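NEQ263 (Nanoarchaeum equitans Kin4-M, PDB 5BN3) probably binds nucleotide as the NeqB subunit of an archaeal ATP synthase core complex that it builds together with NeqA. Local coordinates at residues 128-133 against 275-280; 156-161 against 219-224; 312-317 against 383-388. All blocks are in the same frame, centred on the assembly; numbering follows the deposited sequence.

Contact 1 (128-133 against 275-280); sequences QKIAIF and TLIPML
Ile132 and Met279 sit level on two parallel strands, 131-133 and 275-280, in the heart of the RecA-like nucleotide-binding domain. The side chain of Ile132 is the one to follow. Its CB meets Met279 CG at 4.1 Å, the two chains lying side by side and pointing the same way. CG1, anti to the carbonyl carbon (chi1 -60°), comes up to Ile277 CG2. CD1 at the tip touches that same methyl at 4.0 Å while keeping Met279 CG within reach, so this one chain bridges two residues of the partner strand. Phe133 and Leu280 also run side by side, but on the other face of the sheet, with Phe133 CD1 3.7 Å from Leu280 CD1.

The backbone ladder has one irregular rung. Ile132 forms both of its backbone bonds to this strand, its N giving to Pro278 O and its O accepting from Leu280 N, each 3.0 Å long. Farther back, Leu276 is gripped in the same way by Gln128 O and Ile130 N. Between them Pro278 has no N-H to offer Ile130 O; that oxygen instead faces Pro278 CD at 3.3 Å and receives a CA-H...O contact from Ile277. The polar ends of Gln128 and Lys129 turn elsewhere, Gln128 OE1 to Leu125 N and Lys129 NZ to salt bridges with Glu264 and Glu300.

Every residue here is buried. The turn from strand 131-134 into helix 140-151 probably corresponds to the P-loop position of this fold. That helix covers the face carrying Ile132, Ile277 and Met279, through Met140, Ala144 and Ile147, while helix 290-296 packs on Ala131, Phe133 and Leu280. Strand 301-304 flanks 131-134 and strand 220-226 flanks 273-281.

Contact 2 (156-161 against 219-224); sequences TIIFAA and RDVLVL
Arg219 reaches across toward Thr156 just before its strand begins. The two side chains cross obliquely, and a water lies between the Thr156 backbone and the guanidinium, accepting from Thr156 N at 3.2 Å and, weakly, from Arg219 NH1, at the edge of the group and in its plane. NH2 of the same group has a salt bridge to Glu67. Asp220 turns its carboxylate away to Lys126 and Ser273.

Val221 CG1 lies 3.7 Å from Thr156 O and also touches Ile158 CD1, the tip of an isoleucine that leans back along the sheet. From Leu222 onward the segment pairs in parallel with 156-161. Leu222 is held at both ends of its backbone, its N giving to Thr156 O and its O taking Ile158 N at 2.8 Å; CD2 rests near Ile157 CG1 on the other face. Val223 returns to the face of Ile158, where its CG1 comes to 3.7 Å from Ile158 O. Leu224 closes the ladder, donating to Ile158 O and accepting from Ala160 N. Phe159 crosses the Leu224 side chain at about a right angle. Its CG is anti to the backbone N (chi1 175°), which sends the ring out from the strand; CD1 lies 4.2 Å from Leu224 CB, and the ring stacks with Phe172 of helix 166-178.

By sequence and position, strand 220-226 is probably the Walker B strand. The chain goes from 156-162 through helix 166-178 to 185-190, then through helix 196-215 to 220-226, two beta-alpha-beta crossovers as in RecA-like folds. Helix 196-215 covers Ile158 and Val223 with Ala206, Leu209 and Ala210. Both strands are central ones: 185-190 runs along the far edge of 156-162, and 273-281 along that of 220-226.

Contact 3 (312-317 against 383-388); sequences KNIYPP and FIKQDY
Lys385 NZ gives a hydrogen bond to Asn313 O at 2.8 Å and another to a water, which in turn accepts from Tyr315 N. This joins two helix ends: Asn313, with positive phi, is the C-prime residue of the Schellman motif closing helix 307-311, and Lys385 is the first residue to leave helix 367-384. The lysine chain stays extended until chi4 (70°), where it bends to place NZ; on the way its CD passes Ile314 CD1. Next along, Gln386 N bonds to Tyr315 O at 2.8 Å.

The peptide before Pro316 is cis, and Pro316 CB lies over the centre of the Tyr315 ring, 3.9 Å above the plane. The edge of that ring meets Gln386 O and its CE1 approaches Tyr388 CB, while the hydroxyl bonds to Gln146 of helix 140-151. An alanine at Tyr315 would probably leave Gln146 without this hydroxyl partner and open a gap beside Tyr388 and Pro316. The contact ties the loop after helix 307-311, on the nucleotide-binding side, to the helical C-terminal domain. At the ring's far end, Tyr315 OH lies 3.5 Å from Tyr388 CD1, near the plane of the Tyr388 ring.

How the contacts relate
Contacts 1 and 2 belong to one sheet of the nucleotide-binding domain, their centres 11 Å apart. Strands 273-281 and 220-226 are neighbours there, and Thr275 probably hydrogen-bonds through N and O to Val221 and Val223, giving the order 131-134, 273-281, 220-226, 156-162. Along the chain contact 2 both opens and closes between the two halves of contact 1. Contact 3 follows later, its centre about 20 Å from that of contact 1 and 26 Å from that of contact 2, touching neither. It joins the loop after helix 307-311 to the C-terminal domain. Helix 140-151 packs on both contact 1 and contact 3, linking sheet core and domain junction.

Contact 1 (128-133 against 275-280)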
ATOM      1  N   GLN B 128     -18.640 -16.878  28.468  1.00 32.61           N
ATOM      2  CA  GLN B 128     -17.556 -16.200  27.762  1.00 36.45           C
ATOM      3  C   GLN B 128     -17.788 -16.207  26.253  1.00 32.03           C
ATOM      4  O   GLN B 128     -18.440 -17.107  25.711  1.00 32.48           O
ATOM      5  CB  GLN B 128     -16.213 -16.864  28.094  1.00 37.12           C
ATOM      6  CG  GLN B 128     -14.976 -16.097  27.635  1.00 32.31           C
ATOM      7  CD  GLN B 128     -13.683 -16.722  28.136  1.00 40.84           C
ATOM      8  OE1 GLN B 128     -13.698 -17.760  28.799  1.00 37.86           O
ATOM      9  NE2 GLN B 128     -12.558 -16.090  27.822  1.00 32.87           N
ATOM     10  N   LYS B 129     -17.279 -15.178  25.582  1.00 33.96           N
ATOM     11  CA  LYS B 129     -17.220 -15.180  24.130  1.00 32.31           C
ATOM     12  C   LYS B 129     -15.757 -15.309  23.720  1.00 30.03           C
ATOM     13  O   LYS B 129     -14.914 -14.495  24.108  1.00 31.03           O
ATOM     14  CB  LYS B 129     -17.853 -13.909  23.545  1.00 38.84           C
ATOM     15  CG  LYS B 129     -17.363 -12.613  24.175  1.00 39.50           C
ATOM     16  CD  LYS B 129     -17.973 -11.402  23.496  1.00 45.72           C
ATOM     17  CE  LYS B 129     -17.377 -10.117  24.034  1.00 32.84           C
ATOM     18  NZ  LYS B 129     -17.761  -9.843  25.441  1.00 47.83           N
ATOM     19  N   ILE B 130     -15.448 -16.351  22.959  1.00 32.64           N
ATOM     20  CA  ILE B 130     -14.075 -16.590  22.537  1.00 39.10           C
ATOM     21  C   ILE B 130     -14.030 -17.165  21.125  1.00 28.50           C
ATOM     22  O   ILE B 130     -14.756 -18.105  20.803  1.00 33.96           O
ATOM     23  CB  ILE B 130     -13.328 -17.495  23.546  1.00 41.87           C
ATOM     24  CG1 ILE B 130     -11.925 -17.830  23.045  1.00 38.45           C
ATOM     25  CG2 ILE B 130     -14.106 -18.764  23.802  1.00 53.95           C
ATOM     26  CD1 ILE B 130     -10.952 -18.126  24.169  1.00 52.12           C
ATOM     27  N   ALA B 131     -13.189 -16.582  20.278  1.00 26.89           N
ATOM     28  CA  ALA B 131     -13.158 -16.950  18.869  1.00 30.50           C
ATOM     29  C   ALA B 131     -12.128 -18.029  18.561  1.00 36.57           C
ATOM     30  O   ALA B 131     -11.174 -18.226  19.311  1.00 30.67           O
ATOM     31  CB  ALA B 131     -12.897 -15.727  18.017  1.00 34.62           C
ATOM     32  N   ILE B 132     -12.333 -18.730  17.451  1.00 28.61           N
ATOM     33  CA  ILE B 132     -11.298 -19.586  16.888  1.00 27.72           C
ATOM     34  C   ILE B 132     -10.819 -18.942  15.587  1.00 30.43           C
ATOM     35  O   ILE B 132     -11.618 -18.707  14.678  1.00 29.28           O
ATOM     36  CB  ILE B 132     -11.822 -21.011  16.606  1.00 25.79           C
ATOM     37  CG1 ILE B 132     -12.308 -21.676  17.898  1.00 30.19           C
ATOM     38  CG2 ILE B 132     -10.737 -21.867  15.959  1.00 34.70           C
ATOM     39  CD1 ILE B 132     -12.987 -23.013  17.674  1.00 38.55           C
ATOM     40  N   PHE B 133      -9.525 -18.631  15.512  1.00 26.60           N
ATOM     41  CA  PHE B 133      -8.931 -18.072  14.300  1.00 23.54           C
ATOM     42  C   PHE B 133      -8.189 -19.194  13.596  1.00 35.58           C
ATOM     43  O   PHE B 133      -7.386 -19.889  14.221  1.00 33.39           O
ATOM     44  CB  PHE B 133      -7.907 -16.976  14.632  1.00 27.10           C
ATOM     45  CG  PHE B 133      -8.499 -15.710  15.199  1.00 34.69           C
ATOM     46  CD1 PHE B 133      -9.867 -15.565  15.377  1.00 33.80           C
ATOM     47  CD2 PHE B 133      -7.669 -14.652  15.544  1.00 30.66           C
ATOM     48  CE1 PHE B 133     -10.393 -14.390  15.902  1.00 31.99           C
ATOM     49  CE2 PHE B 133      -8.187 -13.478  16.066  1.00 34.34           C
ATOM     50  CZ  PHE B 133      -9.553 -13.348  16.246  1.00 30.44           C
ATOM     51  N   THR B 275     -22.800 -18.892  26.014  1.00 34.16           N
ATOM     52  CA  THR B 275     -21.390 -19.061  25.679  1.00 36.11           C
ATOM     53  C   THR B 275     -21.259 -19.019  24.159  1.00 30.69           C
ATOM     54  O   THR B 275     -21.908 -19.789  23.446  1.00 32.23           O
ATOM     55  CB  THR B 275     -20.819 -20.378  26.240  1.00 40.14           C
ATOM     56  OG1 THR B 275     -20.987 -20.402  27.663  1.00 35.29           O
ATOM     57  CG2 THR B 275     -19.340 -20.500  25.914  1.00 37.74           C
ATOM     58  N   LEU B 276     -20.424 -18.112  23.663  1.00 31.59           N
ATOM     59  CA  LEU B 276     -20.369 -17.834  22.233  1.00 36.14           C
ATOM     60  C   LEU B 276     -18.994 -18.124  21.646  1.00 29.79           C
ATOM     61  O   LEU B 276     -17.982 -17.624  22.135  1.00 29.89           O
ATOM     62  CB  LEU B 276     -20.761 -16.375  21.976  1.00 30.98           C
ATOM     63  CG  LEU B 276     -20.714 -15.858  20.539  1.00 35.73           C
ATOM     64  CD1 LEU B 276     -21.608 -16.696  19.657  1.00 37.77           C
ATOM     65  CD2 LEU B 276     -21.140 -14.401  20.487  1.00 32.01           C
ATOM     66  N   ILE B 277     -18.964 -18.938  20.597  1.00 30.45           N
ATOM     67  CA  ILE B 277     -17.716 -19.248  19.908  1.00 31.38           C
ATOM     68  C   ILE B 277     -17.819 -18.914  18.418  1.00 31.33           C
ATOM     69  O   ILE B 277     -18.286 -19.728  17.620  1.00 29.98           O
ATOM     70  CB  ILE B 277     -17.319 -20.729  20.095  1.00 36.72           C
ATOM     71  CG1 ILE B 277     -17.212 -21.065  21.587  1.00 39.15           C
ATOM     72  CG2 ILE B 277     -16.001 -21.024  19.399  1.00 36.04           C
ATOM     73  CD1 ILE B 277     -16.856 -22.513  21.873  1.00 41.38           C
ATOM     74  N   PRO B 278     -17.400 -17.695  18.045  1.00 28.97           N
ATOM     75  CA  PRO B 278     -17.360 -17.302  16.634  1.00 29.88           C
ATOM     76  C   PRO B 278     -16.123 -17.898  15.984  1.00 36.68           C
ATOM     77  O   PRO B 278     -15.053 -17.887  16.591  1.00 35.88           O
ATOM     78  CB  PRO B 278     -17.217 -15.773  16.692  1.00 30.81           C
ATOM     79  CG  PRO B 278     -17.445 -15.387  18.136  1.00 42.49           C
ATOM     80  CD  PRO B 278     -17.034 -16.581  18.934  1.00 30.84           C
ATOM     81  N   MET B 279     -16.260 -18.421  14.775  1.00 29.38           N
ATOM     82  CA  MET B 279     -15.122 -18.994  14.072  1.00 31.67           C
ATOM     83  C   MET B 279     -14.866 -18.204  12.802  1.00 32.19           C
ATOM     84  O   MET B 279     -15.807 -17.809  12.108  1.00 28.33           O
ATOM     85  CB  MET B 279     -15.392 -20.457  13.725  1.00 32.58           C
ATOM     86  CG  MET B 279     -15.497 -21.380  14.926  1.00 43.61           C
ATOM     87  SD  MET B 279     -16.048 -23.019  14.428  1.00 50.02           S
ATOM     88  CE  MET B 279     -17.819 -22.773  14.394  1.00 51.97           C
ATOM     89  N   LEU B 280     -13.594 -17.965  12.499  1.00 25.97           N
ATOM     90  CA  LEU B 280     -13.243 -17.271  11.265  1.00 27.78           C
ATOM     91  C   LEU B 280     -11.961 -17.783  10.625  1.00 39.56           C
ATOM     92  O   LEU B 280     -11.063 -18.289  11.303  1.00 30.14           O
ATOM     93  CB  LEU B 280     -13.175 -15.752  11.482  1.00 31.63           C
ATOM     94  CG  LEU B 280     -12.198 -15.162  12.502  1.00 36.90           C
ATOM     95  CD1 LEU B 280     -10.835 -14.903  11.883  1.00 38.49           C
ATOM     96  CD2 LEU B 280     -12.760 -13.874  13.081  1.00 39.51           C
TER

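Contact 2 (156-161 against 219-224)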
ATOM      1  N   THR B 156     -28.462 -26.471  25.372  1.00 41.50           N
ATOM      2  CA  THR B 156     -28.929 -26.318  24.001  1.00 41.99           C
ATOM      3  C   THR B 156     -27.787 -25.761  23.153  1.00 45.45           C
ATOM      4  O   THR B 156     -27.134 -24.790  23.541  1.00 38.83           O
ATOM      5  CB  THR B 156     -30.126 -25.351  23.922  1.00 53.77           C
ATOM      6  OG1 THR B 156     -31.202 -25.845  24.730  1.00 59.90           O
ATOM      7  CG2 THR B 156     -30.604 -25.208  22.488  1.00 43.95           C
ATOM      8  N   ILE B 157     -27.534 -26.382  22.006  1.00 39.98           N
ATOM      9  CA  ILE B 157     -26.535 -25.870  21.074  1.00 38.72           C
ATOM     10  C   ILE B 157     -27.227 -25.141  19.930  1.00 38.25           C
ATOM     11  O   ILE B 157     -28.131 -25.683  19.298  1.00 36.94           O
ATOM     12  CB  ILE B 157     -25.671 -27.005  20.492  1.00 45.06           C
ATOM     13  CG1 ILE B 157     -24.885 -27.697  21.607  1.00 40.94           C
ATOM     14  CG2 ILE B 157     -24.708 -26.466  19.446  1.00 47.53           C
ATOM     15  CD1 ILE B 157     -24.071 -28.881  21.134  1.00 53.02           C
ATOM     16  N   ILE B 158     -26.812 -23.907  19.669  1.00 33.79           N
ATOM     17  CA  ILE B 158     -27.302 -23.188  18.499  1.00 30.86           C
ATOM     18  C   ILE B 158     -26.158 -22.980  17.514  1.00 38.50           C
ATOM     19  O   ILE B 158     -25.123 -22.404  17.857  1.00 35.01           O
ATOM     20  CB  ILE B 158     -27.950 -21.844  18.879  1.00 36.33           C
ATOM     21  CG1 ILE B 158     -29.140 -22.091  19.812  1.00 38.47           C
ATOM     22  CG2 ILE B 158     -28.404 -21.095  17.635  1.00 40.58           C
ATOM     23  CD1 ILE B 158     -29.851 -20.832  20.252  1.00 42.49           C
ATOM     24  N   PHE B 159     -26.348 -23.469  16.293  1.00 34.89           N
ATOM     25  CA  PHE B 159     -25.326 -23.400  15.258  1.00 29.86           C
ATOM     26  C   PHE B 159     -25.760 -22.459  14.144  1.00 38.16           C
ATOM     27  O   PHE B 159     -26.782 -22.683  13.495  1.00 38.27           O
ATOM     28  CB  PHE B 159     -25.057 -24.800  14.701  1.00 34.79           C
ATOM     29  CG  PHE B 159     -24.106 -24.826  13.537  1.00 48.30           C
ATOM     30  CD1 PHE B 159     -22.890 -24.162  13.596  1.00 46.95           C
ATOM     31  CD2 PHE B 159     -24.418 -25.542  12.392  1.00 53.95           C
ATOM     32  CE1 PHE B 159     -22.013 -24.197  12.525  1.00 49.50           C
ATOM     33  CE2 PHE B 159     -23.547 -25.584  11.320  1.00 39.22           C
ATOM     34  CZ  PHE B 159     -22.340 -24.908  11.388  1.00 42.13           C
ATOM     35  N   ALA B 160     -24.987 -21.397  13.936  1.00 31.89           N
ATOM     36  CA  ALA B 160     -25.244 -20.472  12.840  1.00 36.03           C
ATOM     37  C   ALA B 160     -24.223 -20.675  11.730  1.00 39.63           C
ATOM     38  O   ALA B 160     -23.041 -20.367  11.902  1.00 33.06           O
ATOM     39  CB  ALA B 160     -25.209 -19.042  13.329  1.00 39.34           C
ATOM     40  N   ALA B 161     -24.683 -21.193  10.596  1.00 33.71           N
ATOM     41  CA  ALA B 161     -23.820 -21.390   9.436  1.00 32.03           C
ATOM     42  C   ALA B 161     -23.987 -20.232   8.460  1.00 37.10           C
ATOM     43  O   ALA B 161     -25.031 -20.096   7.819  1.00 33.00           O
ATOM     44  CB  ALA B 161     -24.139 -22.706   8.760  1.00 33.86           C
ATOM     45  N   ARG B 219     -31.803 -20.885  30.751  1.00 46.77           N
ATOM     46  CA  ARG B 219     -30.931 -21.988  30.350  1.00 43.87           C
ATOM     47  C   ARG B 219     -29.494 -21.536  30.118  1.00 45.74           C
ATOM     48  O   ARG B 219     -29.225 -20.347  29.935  1.00 37.97           O
ATOM     49  CB  ARG B 219     -31.439 -22.633  29.056  1.00 49.21           C
ATOM     50  CG  ARG B 219     -32.831 -23.238  29.125  1.00 58.84           C
ATOM     51  CD  ARG B 219     -33.276 -23.681  27.735  1.00 71.17           C
ATOM     52  NE  ARG B 219     -34.584 -24.332  27.735  1.00 84.14           N
ATOM     53  CZ  ARG B 219     -34.762 -25.648  27.750  1.00 83.24           C
ATOM     54  NH1 ARG B 219     -33.715 -26.461  27.768  1.00 73.47           N
ATOM     55  NH2 ARG B 219     -35.987 -26.155  27.748  1.00 97.93           N
ATOM     56  N   ASP B 220     -28.578 -22.498  30.127  1.00 43.43           N
ATOM     57  CA  ASP B 220     -27.223 -22.263  29.653  1.00 49.40           C
ATOM     58  C   ASP B 220     -27.177 -22.673  28.188  1.00 46.57           C
ATOM     59  O   ASP B 220     -27.572 -23.784  27.836  1.00 42.15           O
ATOM     60  CB  ASP B 220     -26.214 -23.070  30.475  1.00 41.59           C
ATOM     61  CG  ASP B 220     -26.082 -22.562  31.898  1.00 58.05           C
ATOM     62  OD1 ASP B 220     -26.176 -21.332  32.103  1.00 51.51           O
ATOM     63  OD2 ASP B 220     -25.884 -23.389  32.814  1.00 49.45           O
ATOM     64  N   VAL B 221     -26.713 -21.768  27.332  1.00 35.60           N
ATOM     65  CA  VAL B 221     -26.733 -21.996  25.893  1.00 35.31           C
ATOM     66  C   VAL B 221     -25.330 -21.898  25.292  1.00 37.81           C
ATOM     67  O   VAL B 221     -24.532 -21.051  25.699  1.00 33.15           O
ATOM     68  CB  VAL B 221     -27.676 -20.987  25.194  1.00 45.64           C
ATOM     69  CG1 VAL B 221     -27.636 -21.155  23.686  1.00 45.96           C
ATOM     70  CG2 VAL B 221     -29.096 -21.161  25.697  1.00 47.03           C
ATOM     71  N   LEU B 222     -25.025 -22.782  24.344  1.00 34.19           N
ATOM     72  CA  LEU B 222     -23.784 -22.692  23.581  1.00 35.61           C
ATOM     73  C   LEU B 222     -24.084 -22.283  22.143  1.00 38.96           C
ATOM     74  O   LEU B 222     -24.844 -22.956  21.442  1.00 33.38           O
ATOM     75  CB  LEU B 222     -23.040 -24.030  23.589  1.00 35.27           C
ATOM     76  CG  LEU B 222     -21.799 -24.071  22.696  1.00 37.34           C
ATOM     77  CD1 LEU B 222     -20.758 -23.106  23.221  1.00 41.95           C
ATOM     78  CD2 LEU B 222     -21.226 -25.480  22.596  1.00 41.67           C
ATOM     79  N   VAL B 223     -23.492 -21.178  21.703  1.00 32.10           N
ATOM     80  CA  VAL B 223     -23.676 -20.728  20.329  1.00 32.27           C
ATOM     81  C   VAL B 223     -22.378 -20.843  19.534  1.00 34.82           C
ATOM     82  O   VAL B 223     -21.349 -20.285  19.921  1.00 32.24           O
ATOM     83  CB  VAL B 223     -24.197 -19.279  20.260  1.00 34.20           C
ATOM     84  CG1 VAL B 223     -24.452 -18.880  18.814  1.00 34.85           C
ATOM     85  CG2 VAL B 223     -25.470 -19.138  21.065  1.00 33.98           C
ATOM     86  N   LEU B 224     -22.436 -21.584  18.430  1.00 36.55           N
ATOM     87  CA  LEU B 224     -21.315 -21.694  17.505  1.00 38.90           C
ATOM     88  C   LEU B 224     -21.677 -20.980  16.205  1.00 35.43           C
ATOM     89  O   LEU B 224     -22.767 -21.189  15.665  1.00 40.93           O
ATOM     90  CB  LEU B 224     -21.012 -23.166  17.209  1.00 40.38           C
ATOM     91  CG  LEU B 224     -20.822 -24.116  18.394  1.00 55.87           C
ATOM     92  CD1 LEU B 224     -20.689 -25.553  17.915  1.00 50.05           C
ATOM     93  CD2 LEU B 224     -19.604 -23.720  19.200  1.00 46.52           C
TER
HETATM   94  O   HOH W   1     -30.423 -25.913  27.894  1.00 68.66           O

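Contact 3 (312-317 against 383-388)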
ATOM      1  N   LYS B 312       3.322 -30.511  11.193  1.00 38.83           N
ATOM      2  CA  LYS B 312       4.003 -31.499  12.025  1.00 43.22           C
ATOM      3  C   LYS B 312       3.056 -32.620  12.430  1.00 47.02           C
ATOM      4  O   LYS B 312       3.381 -33.424  13.305  1.00 42.01           O
ATOM      5  CB  LYS B 312       4.573 -30.837  13.282  1.00 40.52           C
ATOM      6  CG  LYS B 312       5.659 -29.806  13.020  1.00 43.61           C
ATOM      7  CD  LYS B 312       6.017 -29.067  14.302  1.00 52.77           C
ATOM      8  CE  LYS B 312       7.180 -28.111  14.094  1.00 49.09           C
ATOM      9  NZ  LYS B 312       7.499 -27.359  15.340  1.00 60.22           N
ATOM     10  N   ASN B 313       1.889 -32.659  11.791  1.00 36.72           N
ATOM     11  CA  ASN B 313       0.844 -33.635  12.104  1.00 44.12           C
ATOM     12  C   ASN B 313       0.377 -33.540  13.558  1.00 45.68           C
ATOM     13  O   ASN B 313       0.132 -34.555  14.211  1.00 44.53           O
ATOM     14  CB  ASN B 313       1.301 -35.061  11.769  1.00 50.90           C
ATOM     15  CG  ASN B 313       0.144 -36.024  11.588  1.00 56.84           C
ATOM     16  OD1 ASN B 313      -0.936 -35.643  11.134  1.00 47.84           O
ATOM     17  ND2 ASN B 313       0.366 -37.284  11.942  1.00 48.07           N
ATOM     18  N   ILE B 314       0.254 -32.314  14.059  1.00 38.35           N
ATOM     19  CA  ILE B 314      -0.269 -32.091  15.402  1.00 38.88           C
ATOM     20  C   ILE B 314      -1.722 -31.628  15.338  1.00 48.61           C
ATOM     21  O   ILE B 314      -2.010 -30.555  14.807  1.00 37.50           O
ATOM     22  CB  ILE B 314       0.546 -31.025  16.169  1.00 42.00           C
ATOM     23  CG1 ILE B 314       2.029 -31.403  16.220  1.00 46.71           C
ATOM     24  CG2 ILE B 314      -0.016 -30.833  17.573  1.00 35.67           C
ATOM     25  CD1 ILE B 314       2.314 -32.700  16.937  1.00 51.60           C
ATOM     26  N   TYR B 315      -2.633 -32.452  15.854  1.00 35.31           N
ATOM     27  CA  TYR B 315      -3.997 -32.012  16.136  1.00 36.62           C
ATOM     28  C   TYR B 315      -4.228 -32.074  17.642  1.00 38.76           C
ATOM     29  O   TYR B 315      -3.842 -33.046  18.291  1.00 43.17           O
ATOM     30  CB  TYR B 315      -5.057 -32.861  15.408  1.00 38.90           C
ATOM     31  CG  TYR B 315      -6.469 -32.485  15.819  1.00 48.29           C
ATOM     32  CD1 TYR B 315      -7.092 -33.108  16.895  1.00 37.53           C
ATOM     33  CD2 TYR B 315      -7.166 -31.485  15.152  1.00 41.75           C
ATOM     34  CE1 TYR B 315      -8.364 -32.751  17.290  1.00 33.98           C
ATOM     35  CE2 TYR B 315      -8.443 -31.125  15.540  1.00 36.46           C
ATOM     36  CZ  TYR B 315      -9.037 -31.762  16.607  1.00 44.47           C
ATOM     37  OH  TYR B 315     -10.310 -31.405  16.997  1.00 39.24           O
ATOM     38  N   PRO B 316      -4.858 -31.035  18.207  1.00 37.04           N
ATOM     39  CA  PRO B 316      -5.254 -29.809  17.505  1.00 39.38           C
ATOM     40  C   PRO B 316      -4.093 -28.829  17.406  1.00 39.22           C
ATOM     41  O   PRO B 316      -3.339 -28.682  18.367  1.00 42.35           O
ATOM     42  CB  PRO B 316      -6.357 -29.241  18.398  1.00 41.04           C
ATOM     43  CG  PRO B 316      -6.002 -29.723  19.769  1.00 38.36           C
ATOM     44  CD  PRO B 316      -5.366 -31.074  19.591  1.00 37.26           C
ATOM     45  N   PRO B 317      -3.950 -28.160  16.252  1.00 35.69           N
ATOM     46  CA  PRO B 317      -2.780 -27.314  15.995  1.00 32.22           C
ATOM     47  C   PRO B 317      -2.883 -25.940  16.652  1.00 38.59           C
ATOM     48  O   PRO B 317      -2.771 -24.921  15.966  1.00 34.43           O
ATOM     49  CB  PRO B 317      -2.792 -27.178  14.473  1.00 36.98           C
ATOM     50  CG  PRO B 317      -4.249 -27.228  14.122  1.00 40.52           C
ATOM     51  CD  PRO B 317      -4.888 -28.171  15.112  1.00 40.24           C
ATOM     52  N   PHE B 383       1.551 -33.065  24.907  1.00 44.36           N
ATOM     53  CA  PHE B 383       0.559 -32.243  25.591  1.00 31.59           C
ATOM     54  C   PHE B 383      -0.475 -31.677  24.616  1.00 45.93           C
ATOM     55  O   PHE B 383      -1.677 -31.882  24.784  1.00 39.04           O
ATOM     56  CB  PHE B 383       1.249 -31.116  26.366  1.00 36.84           C
ATOM     57  CG  PHE B 383       0.305 -30.233  27.125  1.00 46.08           C
ATOM     58  CD1 PHE B 383      -0.203 -30.634  28.351  1.00 41.65           C
ATOM     59  CD2 PHE B 383      -0.065 -28.995  26.620  1.00 34.56           C
ATOM     60  CE1 PHE B 383      -1.072 -29.820  29.058  1.00 38.60           C
ATOM     61  CE2 PHE B 383      -0.935 -28.177  27.322  1.00 37.14           C
ATOM     62  CZ  PHE B 383      -1.439 -28.590  28.541  1.00 39.68           C
ATOM     63  N   ILE B 384      -0.001 -30.967  23.596  1.00 37.86           N
ATOM     64  CA  ILE B 384      -0.886 -30.397  22.585  1.00 35.57           C
ATOM     65  C   ILE B 384      -1.520 -31.485  21.721  1.00 32.18           C
ATOM     66  O   ILE B 384      -2.738 -31.512  21.545  1.00 37.99           O
ATOM     67  CB  ILE B 384      -0.139 -29.387  21.683  1.00 36.74           C
ATOM     68  CG1 ILE B 384       0.406 -28.229  22.524  1.00 34.58           C
ATOM     69  CG2 ILE B 384      -1.055 -28.857  20.596  1.00 38.25           C
ATOM     70  CD1 ILE B 384       1.159 -27.193  21.715  1.00 40.13           C
ATOM     71  N   LYS B 385      -0.689 -32.377  21.186  1.00 33.23           N
ATOM     72  CA  LYS B 385      -1.168 -33.471  20.345  1.00 36.33           C
ATOM     73  C   LYS B 385      -2.123 -34.356  21.144  1.00 42.70           C
ATOM     74  O   LYS B 385      -1.798 -34.805  22.246  1.00 40.32           O
ATOM     75  CB  LYS B 385       0.009 -34.293  19.806  1.00 39.71           C
ATOM     76  CG  LYS B 385      -0.378 -35.349  18.770  1.00 43.52           C
ATOM     77  CD  LYS B 385       0.847 -36.092  18.236  1.00 50.73           C
ATOM     78  CE  LYS B 385       0.458 -37.210  17.274  1.00 50.78           C
ATOM     79  NZ  LYS B 385      -0.063 -36.706  15.973  1.00 51.18           N
ATOM     80  N   GLN B 386      -3.304 -34.586  20.582  1.00 37.19           N
ATOM     81  CA  GLN B 386      -4.381 -35.277  21.281  1.00 49.25           C
ATOM     82  C   GLN B 386      -5.429 -35.722  20.264  1.00 45.96           C
ATOM     83  O   GLN B 386      -5.707 -35.002  19.306  1.00 39.25           O
ATOM     84  CB  GLN B 386      -5.004 -34.335  22.318  1.00 43.58           C
ATOM     85  CG  GLN B 386      -6.260 -34.855  22.993  1.00 39.14           C
ATOM     86  CD  GLN B 386      -6.852 -33.854  23.965  1.00 42.78           C
ATOM     87  OE1 GLN B 386      -6.169 -32.937  24.427  1.00 39.37           O
ATOM     88  NE2 GLN B 386      -8.130 -34.023  24.278  1.00 39.45           N
ATOM     89  N   ASP B 387      -6.007 -36.902  20.464  1.00 40.89           N
ATOM     90  CA  ASP B 387      -6.984 -37.427  19.511  1.00 39.28           C
ATOM     91  C   ASP B 387      -8.299 -36.644  19.523  1.00 32.59           C
ATOM     92  O   ASP B 387      -8.703 -36.091  20.550  1.00 34.77           O
ATOM     93  CB  ASP B 387      -7.259 -38.910  19.770  1.00 44.08           C
ATOM     94  CG  ASP B 387      -8.060 -39.555  18.656  1.00 51.56           C
ATOM     95  OD1 ASP B 387      -9.308 -39.543  18.732  1.00 57.37           O
ATOM     96  OD2 ASP B 387      -7.445 -40.065  17.696  1.00 61.48           O
ATOM     97  N   TYR B 388      -8.957 -36.606  18.368  1.00 32.89           N
ATOM     98  CA  TYR B 388     -10.245 -35.940  18.202  1.00 35.31           C
ATOM     99  C   TYR B 388     -11.317 -36.536  19.114  1.00 43.12           C
ATOM    100  O   TYR B 388     -12.276 -35.858  19.489  1.00 37.46           O
ATOM    101  CB  TYR B 388     -10.665 -36.038  16.732  1.00 39.82           C
ATOM    102  CG  TYR B 388     -12.045 -35.513  16.410  1.00 37.39           C
ATOM    103  CD1 TYR B 388     -12.398 -34.203  16.692  1.00 35.26           C
ATOM    104  CD2 TYR B 388     -12.983 -36.322  15.787  1.00 51.37           C
ATOM    105  CE1 TYR B 388     -13.657 -33.722  16.384  1.00 38.25           C
ATOM    106  CE2 TYR B 388     -14.241 -35.849  15.474  1.00 54.74           C
ATOM    107  CZ  TYR B 388     -14.572 -34.548  15.774  1.00 49.21           C
ATOM    108  OH  TYR B 388     -15.824 -34.070  15.468  1.00 57.38           O
TER
HETATM  109  O   HOH W   2      -2.302 -35.409  15.718  1.00 51.39           O